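Local coordinates for thiamin pyrophosphokinase (Geobacillus thermodenitrificans, PDB 3K94) that catalyses the transfer of a pyrophosphate group from ATP to thiamin, giving thiamin diphosphate and AMP, at the interface of chains A and B. Residues are numbered along the deposited sequence; one frame, centred on the assembly and turned at random. Chains: chain A/B, Thiamin pyrophosphokinase.

Contact 1: the interface of chains A and B. Residues chain A 130-131, 207, 209; chain B 104-107.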
loop_
_atom_site.group_PDB
_atom_site.type_symbol
_atom_site.label_atom_id
_atom_site.label_comp_id
_atom_site.label_asym_id
_atom_site.label_seq_id
_atom_site.Cartn_x
_atom_site.Cartn_y
_atom_site.Cartn_z
ATOM N N GLN A 130 1.482 -10.041 -8.122
ATOM C CA GLN A 130 2.396 -10.602 -7.126
ATOM C C GLN A 130 1.768 -10.837 -5.762
ATOM O O GLN A 130 2.473 -11.213 -4.837
ATOM C CB GLN A 130 3.576 -9.657 -6.859
ATOM C CG GLN A 130 4.566 -9.445 -7.966
ATOM C CD GLN A 130 5.725 -8.558 -7.512
ATOM O OE1 GLN A 130 5.818 -7.404 -7.906
ATOM N NE2 GLN A 130 6.606 -9.101 -6.666
ATOM N N ASN A 131 0.477 -10.560 -5.602
ATOM C CA ASN A 131 -0.102 -10.536 -4.263
ATOM C C ASN A 131 -1.543 -10.979 -4.247
ATOM O O ASN A 131 -2.290 -10.713 -5.182
ATOM C CB ASN A 131 -0.078 -9.113 -3.681
ATOM C CG ASN A 131 1.334 -8.540 -3.544
ATOM O OD1 ASN A 131 2.034 -8.789 -2.553
ATOM N ND2 ASN A 131 1.748 -7.758 -4.537
ATOM N N ILE A 207 -1.259 -11.545 3.613
ATOM C CA ILE A 207 -0.767 -11.257 2.279
ATOM C C ILE A 207 0.040 -12.449 1.802
ATOM O O ILE A 207 1.033 -12.812 2.416
ATOM C CB ILE A 207 0.117 -10.000 2.253
ATOM C CG1 ILE A 207 -0.675 -8.774 2.712
ATOM C CG2 ILE A 207 0.673 -9.770 0.850
ATOM C CD1 ILE A 207 0.169 -7.525 2.815
ATOM N N SER A 209 2.263 -13.730 -1.299
ATOM C CA SER A 209 2.951 -13.023 -2.366
ATOM C C SER A 209 4.052 -13.852 -3.037
ATOM O O SER A 209 4.365 -14.955 -2.609
ATOM C CB SER A 209 3.506 -11.690 -1.851
ATOM O OG SER A 209 4.503 -11.882 -0.858
ATOM N N GLY B 104 5.853 -3.824 -5.616
ATOM C CA GLY B 104 6.231 -5.224 -5.552
ATOM C C GLY B 104 5.402 -5.999 -4.544
ATOM O O GLY B 104 4.183 -5.966 -4.589
ATOM N N ARG B 105 6.060 -6.710 -3.636
ATOM C CA ARG B 105 5.343 -7.465 -2.619
ATOM C C ARG B 105 4.729 -6.497 -1.618
ATOM O O ARG B 105 5.427 -5.695 -1.010
ATOM C CB ARG B 105 6.263 -8.482 -1.934
ATOM C CG ARG B 105 6.531 -9.712 -2.800
ATOM C CD ARG B 105 7.549 -10.669 -2.151
ATOM N NE ARG B 105 7.215 -10.984 -0.760
ATOM C CZ ARG B 105 8.112 -11.379 0.142
ATOM N NH1 ARG B 105 9.385 -11.501 -0.214
ATOM N NH2 ARG B 105 7.744 -11.642 1.395
ATOM N N LEU B 106 3.414 -6.568 -1.459
ATOM C CA LEU B 106 2.700 -5.620 -0.606
ATOM C C LEU B 106 3.049 -5.758 0.870
ATOM O O LEU B 106 2.911 -4.793 1.613
ATOM C CB LEU B 106 1.178 -5.783 -0.786
ATOM C CG LEU B 106 0.567 -5.315 -2.110
ATOM C CD1 LEU B 106 -0.908 -5.678 -2.145
ATOM C CD2 LEU B 106 0.771 -3.809 -2.329
ATOM N N ASP B 107 3.465 -6.954 1.313
ATOM C CA ASP B 107 3.844 -7.117 2.721
ATOM C C ASP B 107 5.041 -6.224 3.082
ATOM O O ASP B 107 5.189 -5.808 4.229
ATOM C CB ASP B 107 4.075 -8.591 3.130
ATOM C CG ASP B 107 5.074 -9.326 2.239
ATOM O OD1 ASP B 107 5.468 -8.810 1.179
ATOM O OD2 ASP B 107 5.443 -10.460 2.597
HETATM O O HOH W 1 3.694 -12.426 1.626
#

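Contact 2: the interface of chains A and B. Residues chain A 109-110, 113, 133; chain B 106, 109-110.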
loop_
_atom_site.group_PDB
_atom_site.type_symbol
_atom_site.label_atom_id
_atom_site.label_comp_id
_atom_site.label_asym_id
_atom_site.label_seq_id
_atom_site.Cartn_x
_atom_site.Cartn_y
_atom_site.Cartn_z
ATOM N N LEU A 109 -5.064 2.276 -2.724
ATOM C CA LEU A 109 -4.792 1.005 -2.062
ATOM C C LEU A 109 -5.276 0.996 -0.614
ATOM O O LEU A 109 -6.002 0.097 -0.201
ATOM C CB LEU A 109 -3.299 0.664 -2.108
ATOM C CG LEU A 109 -2.926 -0.548 -1.251
ATOM C CD1 LEU A 109 -3.516 -1.806 -1.834
ATOM C CD2 LEU A 109 -1.411 -0.693 -1.102
ATOM N N PHE A 110 -4.859 1.993 0.162
ATOM C CA PHE A 110 -5.183 2.016 1.584
ATOM C C PHE A 110 -6.683 2.177 1.826
ATOM O O PHE A 110 -7.237 1.535 2.712
ATOM C CB PHE A 110 -4.322 3.047 2.331
ATOM C CG PHE A 110 -2.900 2.577 2.538
ATOM C CD1 PHE A 110 -2.583 1.746 3.597
ATOM C CD2 PHE A 110 -1.903 2.916 1.638
ATOM C CE1 PHE A 110 -1.293 1.283 3.774
ATOM C CE2 PHE A 110 -0.607 2.459 1.807
ATOM C CZ PHE A 110 -0.299 1.637 2.873
ATOM N N VAL A 113 -8.207 -1.165 1.243
ATOM C CA VAL A 113 -8.012 -2.030 2.403
ATOM C C VAL A 113 -9.054 -1.720 3.493
ATOM O O VAL A 113 -9.581 -2.636 4.114
ATOM C CB VAL A 113 -6.556 -1.997 2.952
ATOM C CG1 VAL A 113 -6.476 -2.717 4.303
ATOM C CG2 VAL A 113 -5.577 -2.656 1.945
ATOM N N LEU A 133 -4.251 -10.276 -1.156
ATOM C CA LEU A 133 -4.384 -9.668 0.155
ATOM C C LEU A 133 -5.800 -9.858 0.697
ATOM O O LEU A 133 -6.766 -9.504 0.028
ATOM C CB LEU A 133 -4.001 -8.176 0.078
ATOM C CG LEU A 133 -4.103 -7.325 1.353
ATOM C CD1 LEU A 133 -3.214 -6.078 1.234
ATOM C CD2 LEU A 133 -5.545 -6.905 1.648
ATOM N N LEU B 106 3.414 -6.568 -1.459
ATOM C CA LEU B 106 2.700 -5.620 -0.606
ATOM C C LEU B 106 3.049 -5.758 0.870
ATOM O O LEU B 106 2.911 -4.793 1.613
ATOM C CB LEU B 106 1.178 -5.783 -0.786
ATOM C CG LEU B 106 0.567 -5.315 -2.110
ATOM C CD1 LEU B 106 -0.908 -5.678 -2.145
ATOM C CD2 LEU B 106 0.771 -3.809 -2.329
ATOM N N LEU B 109 5.532 -3.014 1.798
ATOM C CA LEU B 109 4.938 -1.703 2.052
ATOM C C LEU B 109 4.219 -1.669 3.405
ATOM O O LEU B 109 4.341 -0.721 4.177
ATOM C CB LEU B 109 3.964 -1.307 0.941
ATOM C CG LEU B 109 3.078 -0.101 1.288
ATOM C CD1 LEU B 109 3.878 1.173 1.446
ATOM C CD2 LEU B 109 1.979 0.098 0.247
ATOM N N PHE B 110 3.473 -2.714 3.697
ATOM C CA PHE B 110 2.660 -2.696 4.912
ATOM C C PHE B 110 3.528 -2.826 6.145
ATOM O O PHE B 110 3.259 -2.201 7.157
ATOM C CB PHE B 110 1.552 -3.751 4.851
ATOM C CG PHE B 110 0.378 -3.314 4.018
ATOM C CD1 PHE B 110 -0.597 -2.495 4.557
ATOM C CD2 PHE B 110 0.280 -3.676 2.693
ATOM C CE1 PHE B 110 -1.660 -2.080 3.792
ATOM C CE2 PHE B 110 -0.783 -3.258 1.922
ATOM C CZ PHE B 110 -1.751 -2.462 2.467
#

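Contact 3: the interface of chains A and B. Residues chain A 105-107, 111; chain B 131, 153, 155, 207, 209.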
loop_
_atom_site.group_PDB
_atom_site.type_symbol
_atom_site.label_atom_id
_atom_site.label_comp_id
_atom_site.label_asym_id
_atom_site.label_seq_id
_atom_site.Cartn_x
_atom_site.Cartn_y
_atom_site.Cartn_z
ATOM N N ARG A 105 -1.417 5.642 -7.035
ATOM C CA ARG A 105 -1.829 6.385 -5.838
ATOM C C ARG A 105 -2.115 5.449 -4.672
ATOM O O ARG A 105 -3.044 4.657 -4.716
ATOM C CB ARG A 105 -3.089 7.224 -6.112
ATOM C CG ARG A 105 -2.832 8.451 -6.971
ATOM C CD ARG A 105 -4.121 9.107 -7.421
ATOM N NE ARG A 105 -4.989 9.480 -6.305
ATOM C CZ ARG A 105 -6.158 10.105 -6.438
ATOM N NH1 ARG A 105 -6.608 10.431 -7.646
ATOM N NH2 ARG A 105 -6.886 10.392 -5.363
ATOM N N LEU A 106 -1.333 5.568 -3.611
ATOM C CA LEU A 106 -1.468 4.665 -2.478
ATOM C C LEU A 106 -2.712 4.949 -1.649
ATOM O O LEU A 106 -3.160 4.086 -0.897
ATOM C CB LEU A 106 -0.223 4.727 -1.600
ATOM C CG LEU A 106 1.055 4.221 -2.281
ATOM C CD1 LEU A 106 2.268 4.608 -1.454
ATOM C CD2 LEU A 106 0.986 2.724 -2.522
ATOM N N ASP A 107 -3.279 6.148 -1.782
ATOM C CA ASP A 107 -4.547 6.423 -1.101
ATOM C C ASP A 107 -5.640 5.508 -1.651
ATOM O O ASP A 107 -6.562 5.138 -0.937
ATOM C CB ASP A 107 -4.944 7.890 -1.206
ATOM C CG ASP A 107 -4.876 8.405 -2.627
ATOM O OD1 ASP A 107 -3.807 8.285 -3.265
ATOM O OD2 ASP A 107 -5.897 8.919 -3.111
ATOM N N GLY A 111 -7.339 2.995 1.007
ATOM C CA GLY A 111 -8.787 3.115 1.058
ATOM C C GLY A 111 -9.471 1.800 0.714
ATOM O O GLY A 111 -10.462 1.435 1.339
ATOM N N ASN B 131 3.637 9.630 -4.344
ATOM C CA ASN B 131 3.058 9.656 -3.006
ATOM C C ASN B 131 4.008 10.152 -1.946
ATOM O O ASN B 131 5.209 9.959 -2.045
ATOM C CB ASN B 131 2.659 8.246 -2.575
ATOM C CG ASN B 131 1.664 7.592 -3.519
ATOM O OD1 ASN B 131 0.456 7.703 -3.325
ATOM N ND2 ASN B 131 2.169 6.892 -4.530
ATOM N N SER B 153 -5.448 12.565 1.247
ATOM C CA SER B 153 -6.381 11.628 1.860
ATOM C C SER B 153 -6.009 11.411 3.311
ATOM O O SER B 153 -4.819 11.346 3.659
ATOM C CB SER B 153 -6.388 10.291 1.119
ATOM O OG SER B 153 -6.555 10.503 -0.264
ATOM N N ILE B 155 -6.782 8.840 6.550
ATOM C CA ILE B 155 -7.301 7.553 6.974
ATOM C C ILE B 155 -7.000 7.329 8.446
ATOM O O ILE B 155 -5.847 7.419 8.860
ATOM C CB ILE B 155 -6.700 6.414 6.148
ATOM C CG1 ILE B 155 -7.073 6.589 4.683
ATOM C CG2 ILE B 155 -7.197 5.060 6.656
ATOM C CD1 ILE B 155 -6.450 5.563 3.762
ATOM N N ILE B 207 -2.074 10.662 3.270
ATOM C CA ILE B 207 -1.400 10.422 2.007
ATOM C C ILE B 207 -1.648 11.583 1.051
ATOM O O ILE B 207 -2.791 11.944 0.789
ATOM C CB ILE B 207 -1.840 9.098 1.365
ATOM C CG1 ILE B 207 -1.456 7.921 2.268
ATOM C CG2 ILE B 207 -1.195 8.949 -0.016
ATOM C CD1 ILE B 207 -2.189 6.612 1.940
ATOM N N SER B 209 -0.899 12.625 -2.805
ATOM C CA SER B 209 -0.516 11.895 -3.989
ATOM C C SER B 209 -0.738 12.689 -5.264
ATOM O O SER B 209 -1.306 13.778 -5.245
ATOM C CB SER B 209 -1.277 10.567 -4.056
ATOM O OG SER B 209 -2.684 10.764 -4.018
#

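Contact 1: the interface of chains A and B
In chain A, A:Gln130 in its loop and strands 131-136 and 204-209 meet the loop 104-105 and the start of helix 106-118 of chain B. The chain B stretch belongs to the Gly-Arg-Leu-Asp-His segment of thiamin pyrophosphokinases. A:Asn131 spans the loop with both ends of its amide. Its OD1 takes the backbone N of B:Leu106 at 2.8 Å, nearly straight at the hydrogen (170°) but with the N above the carbonyl plane. Its ND2 gives a bond to O of B:Gly104 at 3.0 Å, lying close to the amide plane. The two bonds should keep the amide from flipping. CG of B:Leu106 packs against the amide carbon CG at 3.6 Å.

B:Arg105 bends at chi3 (50°), which brings NE to OG of A:Ser209 at 2.9 Å, a bent bond with OG off the guanidinium plane. Its NH2 makes a salt bridge to OD2 of B:Asp107 at 2.9 Å, on the syn lone pair. A water joins that OD2 to A:Ser209 OG and A:Ile207 O. A leucine at B:Arg105 would probably leave A:Ser209 OG without this donor and B:Asp107 without its charged mate, its carboxylate held less firmly. The planar end of A:Gln130 lies beside B:Gly104, with CD 3.9 Å from its CA.

Contact 2: the interface of chains A and B
B:Phe110 meets A:Phe110 at the two-fold centre of the interface, where apolar side chains of the two 106-118 helices come together. The tight part is here. The rings arrive from opposite directions and touch at corners, CE1 of A:Phe110 to CE1 of B:Phe110 at 3.4 Å. Their planes are about 52° apart, so this is a tilted corner contact and not a parallel stack. In both residues CG stands anti to the carbonyl carbon (chi1 -75° in A:Phe110), which sends the ring away from its own helix toward the partner.

Beside the rings, A:Leu109 and B:Leu109 reach toward each other tip to tip, their CD2 methyls 3.7 Å apart. The CD2 of B:Leu109 also touches CZ of A:Phe110 at 3.8 Å, which probably helps to limit the turning of the ring.

Other contacts are slighter. CD1 of A:Leu133 meets CE2 of B:Phe110 at 3.8 Å, and CG2 of A:Val113 meets CZ of B:Phe110 at 3.9 Å. Each touches by a methyl. A:Val113 has 9 Å² of its surface hidden and A:Leu133 17 Å², against 61 Å² for B:Phe110. CD2 of B:Leu106 slides past CD2 of A:Leu109 in the opposite direction, at a looser 4.0 Å. In the fold, the patch lies between the two helices 106-118, with strand 131-136 of chain A at its flank.

Contact 3: the interface of chains A and B
A:Asp107 and B:Ser209 form the main side-chain hydrogen bond between the chains here. OG of B:Ser209 gives it to OD1 of A:Asp107 at 2.8 Å, coming from above the carboxylate plane. The carboxylate is placed by chi1 of 50°, with CG between the backbone N and the carbonyl carbon. OG of B:Ser153 adds a weak bond to OD2 of the same group. A backbone-to-side-chain bond runs from N of A:Leu106 to OD1 of B:Asn131, 2.8 Å long and 171° at the hydrogen. The N is tilted from the carbonyl plane. This amide oxygen thus caps the first turn of the helix from the other chain.

The charged pair lies within chain A. NH2 of A:Arg105 bridges to OD2 of A:Asp107 at 2.9 Å, near the guanidinium plane and on the syn lone pair. This probably helps to hold the carboxylate toward B:Ser209. NE of A:Arg105 stays 3.5 Å from OG of B:Ser209.

Carbon contacts complete the patch. CG of A:Leu106 lies against CG of B:Asn131 at 3.6 Å. CB of A:Asp107 meets CB of B:Ser153 at 3.6 Å. CD1 of B:Ile207 touches CA of A:Asp107 at 3.9 Å. The CD1 methyl of B:Ile155 makes a loose van der Waals approach to N of A:Gly111. In the fold, the start of helix 106-118 of chain A rests on strands 131-136, 151-156 and 204-209 of chain B.

Contacts 1 and 3 are largely the same patch with the chains exchanged, about 18 Å apart between the centres of their C-alpha atoms. Contact 2 lies between them, about 8 Å from contact 1 and 11 Å from contact 3. It shares B:Leu106 with contact 1. Helix 106-118 of chain B enters contact 1, that of chain A enters contact 3, and both enter contact 2. The polar start of the helix lies at the outer two and its apolar face at contact 2. The outer patches differ in detail: the serine meets arginine in contact 1 but aspartate in contact 3. Family members work as homodimers, so this interface is probably the biological one.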